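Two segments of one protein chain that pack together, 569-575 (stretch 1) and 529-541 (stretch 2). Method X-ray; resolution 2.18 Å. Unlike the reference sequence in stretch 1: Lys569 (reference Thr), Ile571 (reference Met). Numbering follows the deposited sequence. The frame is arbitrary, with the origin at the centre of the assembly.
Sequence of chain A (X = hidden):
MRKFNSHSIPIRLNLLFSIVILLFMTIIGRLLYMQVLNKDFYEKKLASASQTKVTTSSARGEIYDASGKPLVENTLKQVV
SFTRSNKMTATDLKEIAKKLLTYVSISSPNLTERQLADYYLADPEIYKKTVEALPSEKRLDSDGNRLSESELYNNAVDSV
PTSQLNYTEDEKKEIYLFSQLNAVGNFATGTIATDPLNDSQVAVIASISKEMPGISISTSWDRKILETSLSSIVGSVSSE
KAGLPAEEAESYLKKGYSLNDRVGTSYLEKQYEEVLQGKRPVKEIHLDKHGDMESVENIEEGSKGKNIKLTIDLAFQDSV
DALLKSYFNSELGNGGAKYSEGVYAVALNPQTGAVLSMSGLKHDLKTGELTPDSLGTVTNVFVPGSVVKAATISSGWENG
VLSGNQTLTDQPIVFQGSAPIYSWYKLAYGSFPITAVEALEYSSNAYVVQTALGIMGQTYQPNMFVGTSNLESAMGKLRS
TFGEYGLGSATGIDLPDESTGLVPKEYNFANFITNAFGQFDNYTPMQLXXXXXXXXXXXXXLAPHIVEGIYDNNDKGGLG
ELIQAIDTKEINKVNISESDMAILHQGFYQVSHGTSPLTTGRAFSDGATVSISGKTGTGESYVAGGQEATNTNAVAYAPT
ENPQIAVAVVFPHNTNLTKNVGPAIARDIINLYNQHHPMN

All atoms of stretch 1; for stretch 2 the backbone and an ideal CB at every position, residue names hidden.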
# COMPACT_ATOMS: atom_id res chain seq x y z
N LYS A 569 9.87 5.21 13.69
CA LYS A 569 10.89 5.75 12.80
C LYS A 569 10.73 7.24 12.60
O LYS A 569 9.78 7.68 11.97
CB LYS A 569 10.86 5.02 11.46
CG LYS A 569 12.09 5.26 10.59
CD LYS A 569 11.87 4.73 9.18
CE LYS A 569 11.51 3.24 9.17
NZ LYS A 569 11.14 2.76 7.80
N GLU A 570 11.68 8.02 13.13
CA GLU A 570 11.68 9.46 12.98
C GLU A 570 12.27 9.86 11.63
O GLU A 570 13.35 9.38 11.27
CB GLU A 570 12.48 10.12 14.11
CG GLU A 570 11.93 9.83 15.47
CD GLU A 570 12.63 8.69 16.16
OE1 GLU A 570 13.31 7.88 15.49
OE2 GLU A 570 12.52 8.61 17.40
N ILE A 571 11.56 10.71 10.89
CA ILE A 571 11.95 11.08 9.53
C ILE A 571 12.67 12.43 9.48
O ILE A 571 13.64 12.61 8.74
CB ILE A 571 10.73 11.13 8.57
CG1 ILE A 571 10.01 9.77 8.55
CG2 ILE A 571 11.15 11.51 7.13
CD1 ILE A 571 8.83 9.70 7.57
N ASN A 572 12.16 13.38 10.27
CA ASN A 572 12.74 14.71 10.40
C ASN A 572 12.09 15.42 11.58
O ASN A 572 11.10 14.92 12.13
CB ASN A 572 12.53 15.54 9.14
CG ASN A 572 11.05 15.74 8.81
OD1 ASN A 572 10.40 14.81 8.35
ND2 ASN A 572 10.54 16.95 9.02
N LYS A 573 12.65 16.57 11.95
CA LYS A 573 12.05 17.42 12.98
C LYS A 573 11.77 18.74 12.31
O LYS A 573 12.70 19.32 11.78
CB LYS A 573 13.03 17.68 14.13
CG LYS A 573 12.35 18.24 15.35
CD LYS A 573 13.34 18.68 16.43
CE LYS A 573 12.61 19.10 17.70
NZ LYS A 573 11.55 20.08 17.36
N VAL A 574 10.52 19.22 12.35
CA VAL A 574 10.17 20.52 11.78
C VAL A 574 11.01 21.62 12.42
O VAL A 574 11.15 21.69 13.64
CB VAL A 574 8.64 20.84 11.95
CG1 VAL A 574 8.31 22.24 11.34
CG2 VAL A 574 7.76 19.71 11.33
N ASN A 575 11.53 22.53 11.59
CA ASN A 575 12.51 23.54 11.99
C ASN A 575 11.91 24.80 12.61
O ASN A 575 12.18 25.93 12.16
CB ASN A 575 13.44 23.90 10.82
CG ASN A 575 14.62 24.75 11.27
OD1 ASN A 575 15.07 24.62 12.40
ND2 ASN A 575 15.10 25.64 10.40
N UNK A 529 -3.06 13.12 7.31
CA UNK A 529 -2.93 12.58 8.66
C UNK A 529 -1.54 12.74 9.26
O UNK A 529 -1.40 13.02 10.45
CB UNK A 529 -3.30 11.10 8.65
N UNK A 530 -0.49 12.50 8.47
CA UNK A 530 0.88 12.58 9.00
C UNK A 530 1.14 14.03 9.39
O UNK A 530 1.85 14.30 10.34
CB UNK A 530 1.91 12.09 7.98
N UNK A 531 0.56 14.96 8.65
CA UNK A 531 0.77 16.38 8.93
C UNK A 531 0.21 16.74 10.31
O UNK A 531 0.93 17.26 11.18
CB UNK A 531 0.12 17.24 7.85
N UNK A 532 -1.06 16.41 10.56
CA UNK A 532 -1.60 16.74 11.89
C UNK A 532 -0.94 15.90 12.99
O UNK A 532 -0.79 16.41 14.12
CB UNK A 532 -3.11 16.53 11.91
N UNK A 533 -0.52 14.67 12.68
CA UNK A 533 0.17 13.82 13.68
C UNK A 533 1.53 14.40 14.07
O UNK A 533 1.94 14.29 15.23
CB UNK A 533 0.36 12.40 13.14
N UNK A 534 2.19 15.03 13.10
CA UNK A 534 3.48 15.70 13.31
C UNK A 534 3.34 16.88 14.28
O UNK A 534 4.13 17.06 15.21
CB UNK A 534 4.05 16.18 11.97
N UNK A 535 2.31 17.70 14.06
CA UNK A 535 1.94 18.73 15.02
C UNK A 535 1.67 18.13 16.40
O UNK A 535 2.17 18.61 17.43
CB UNK A 535 0.71 19.49 14.53
N UNK A 536 0.92 17.05 16.43
CA UNK A 536 0.56 16.41 17.70
C UNK A 536 1.78 15.81 18.40
O UNK A 536 1.76 15.60 19.60
CB UNK A 536 -0.49 15.32 17.46
N UNK A 537 2.85 15.51 17.65
CA UNK A 537 4.05 14.91 18.23
C UNK A 537 5.16 15.95 18.33
O UNK A 537 6.35 15.65 18.28
CB UNK A 537 4.51 13.71 17.40
N UNK A 538 4.74 17.21 18.41
CA UNK A 538 5.66 18.34 18.63
C UNK A 538 6.76 18.54 17.60
O UNK A 538 7.87 18.94 17.93
CB UNK A 538 6.33 18.17 20.00
N UNK A 539 6.42 18.26 16.34
CA UNK A 539 7.30 18.58 15.21
C UNK A 539 8.15 17.41 14.74
O UNK A 539 8.86 17.50 13.76
CB UNK A 539 8.22 19.74 15.59
N UNK A 540 8.10 16.31 15.46
CA UNK A 540 8.80 15.10 15.03
C UNK A 540 7.90 14.18 14.20
O UNK A 540 6.99 13.52 14.68
CB UNK A 540 9.33 14.34 16.25
N UNK A 541 8.19 14.16 12.91
CA UNK A 541 7.34 13.49 11.95
C UNK A 541 7.71 12.02 11.88
O UNK A 541 8.88 11.67 11.81
CB UNK A 541 7.45 14.14 10.57

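Positions 529, 531, 532, 533, 535 and 536 lie on a helix, and no ideal CB among them comes within 5.5 Å of stretch 1. Many helix-compatible side chains would fit. The deposited residues are Ala529, Tyr531, Val532, Ala533, Ile535 and Ala536, and none touches stretch 1.

Position 530 is also helical, but its CA-to-CB bond points toward stretch 1 across a gap that only a long side chain could span. A long polar or aliphatic residue would suit. It is Gln530, extended with chi1 and chi2 both t, so that NE2 lies 3.8 Å from Ile571 CD1.

Position 534, one turn later, points the same way, with its ideal CB 5.2 Å from Val574 CG2. A small or beta-branched residue would suit an apolar neighbour at that range. Thr534 sets its CG2 3.7 Å from Val574 CG2, while its OG1 turns back to donate to Gln530 O at 2.7 Å.

At 537 the chain leaves helical angles and enters a type I' turn running to 540; the CB points sideways, with nothing of stretch 1 near. A polar residue able to brace the turn is plausible. Asn537 does so, its ND2 donating to the backbone O of position 540 at 2.8 Å.

Position 538 has a positive phi of 59° (psi 36°), which favours Asn, Gly or Asp, and its CA-to-CB bond runs sideways. It is Asn538, whose side chain makes no close contact with stretch 1.

At 539, phi/psi of 97/-6 would jam a CB against the preceding carbonyl O, and the ideal CB also falls 3.8 Å from Val574 CB. Glycine is called for, and Gly539 is present. Its O accepts from Val574 N at 2.8 Å and meets Lys573 CA at 3.3 Å in a CA-H...O contact.

Position 540 is in a strand, paired antiparallel with Lys573 and sharing its face; the ideal CB is 5.0 Å from Lys573 CG and 5.3 Å from Glu570 CG. These aliphatic segments suit a beta-branched or other apolar residue. Val540 reaches both: CG1 lies 3.7 Å from Glu570 CG, and CG2 lies 4.0 Å from Lys573 CG.

Position 541 has its ideal CB 3.8 Å from Asn572 OD1 and 4.9 Å from Ile571 CB. An acceptor beside an aliphatic side chain suits a long donor such as Arg or Lys. Arg541 donates from NH1 to Asn572 OD1 at 3.0 Å, near the guanidinium plane, while Ile571 CD1 covers one face. Its backbone O accepts from Ile571 N at 3.0 Å.

Stretch 2 529-541: AQYVATIANNGVR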
# COMPACT_ATOMS: atom_id res chain seq x y z
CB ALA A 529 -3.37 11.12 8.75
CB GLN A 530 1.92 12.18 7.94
CG GLN A 530 3.39 12.18 8.45
CD GLN A 530 4.33 11.62 7.40
OE1 GLN A 530 4.32 12.06 6.24
NE2 GLN A 530 5.09 10.58 7.76
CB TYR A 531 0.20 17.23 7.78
CG TYR A 531 -0.31 18.62 8.14
CD1 TYR A 531 0.55 19.58 8.67
CD2 TYR A 531 -1.63 19.00 7.88
CE1 TYR A 531 0.12 20.85 8.97
CE2 TYR A 531 -2.08 20.29 8.17
CZ TYR A 531 -1.19 21.21 8.71
OH TYR A 531 -1.58 22.49 9.03
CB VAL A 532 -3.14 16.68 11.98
CG1 VAL A 532 -3.65 15.24 11.70
CG2 VAL A 532 -3.57 17.12 13.38
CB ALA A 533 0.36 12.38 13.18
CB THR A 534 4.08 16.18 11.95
OG1 THR A 534 4.34 15.05 11.11
CG2 THR A 534 5.37 16.96 12.16
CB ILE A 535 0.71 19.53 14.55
CG1 ILE A 535 1.06 20.29 13.26
CG2 ILE A 535 0.28 20.49 15.67
CD1 ILE A 535 -0.09 20.99 12.55
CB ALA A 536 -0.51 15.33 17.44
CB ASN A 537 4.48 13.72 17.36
CG ASN A 537 5.53 12.84 18.01
OD1 ASN A 537 5.39 12.48 19.18
ND2 ASN A 537 6.56 12.46 17.25
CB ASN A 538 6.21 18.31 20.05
CG ASN A 538 5.10 18.49 21.09
OD1 ASN A 538 4.25 19.37 20.94
ND2 ASN A 538 5.08 17.63 22.10
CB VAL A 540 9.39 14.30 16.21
CG1 VAL A 540 9.99 12.99 15.70
CG2 VAL A 540 10.42 15.17 16.96
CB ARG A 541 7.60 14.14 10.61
CG ARG A 541 6.81 13.57 9.45
CD ARG A 541 7.19 14.43 8.25
NE ARG A 541 6.79 13.74 7.05
CZ ARG A 541 7.59 13.42 6.06
NH1 ARG A 541 8.86 13.79 6.03
NH2 ARG A 541 7.07 12.75 5.04
O HOH W 1 9.82 20.89 15.82
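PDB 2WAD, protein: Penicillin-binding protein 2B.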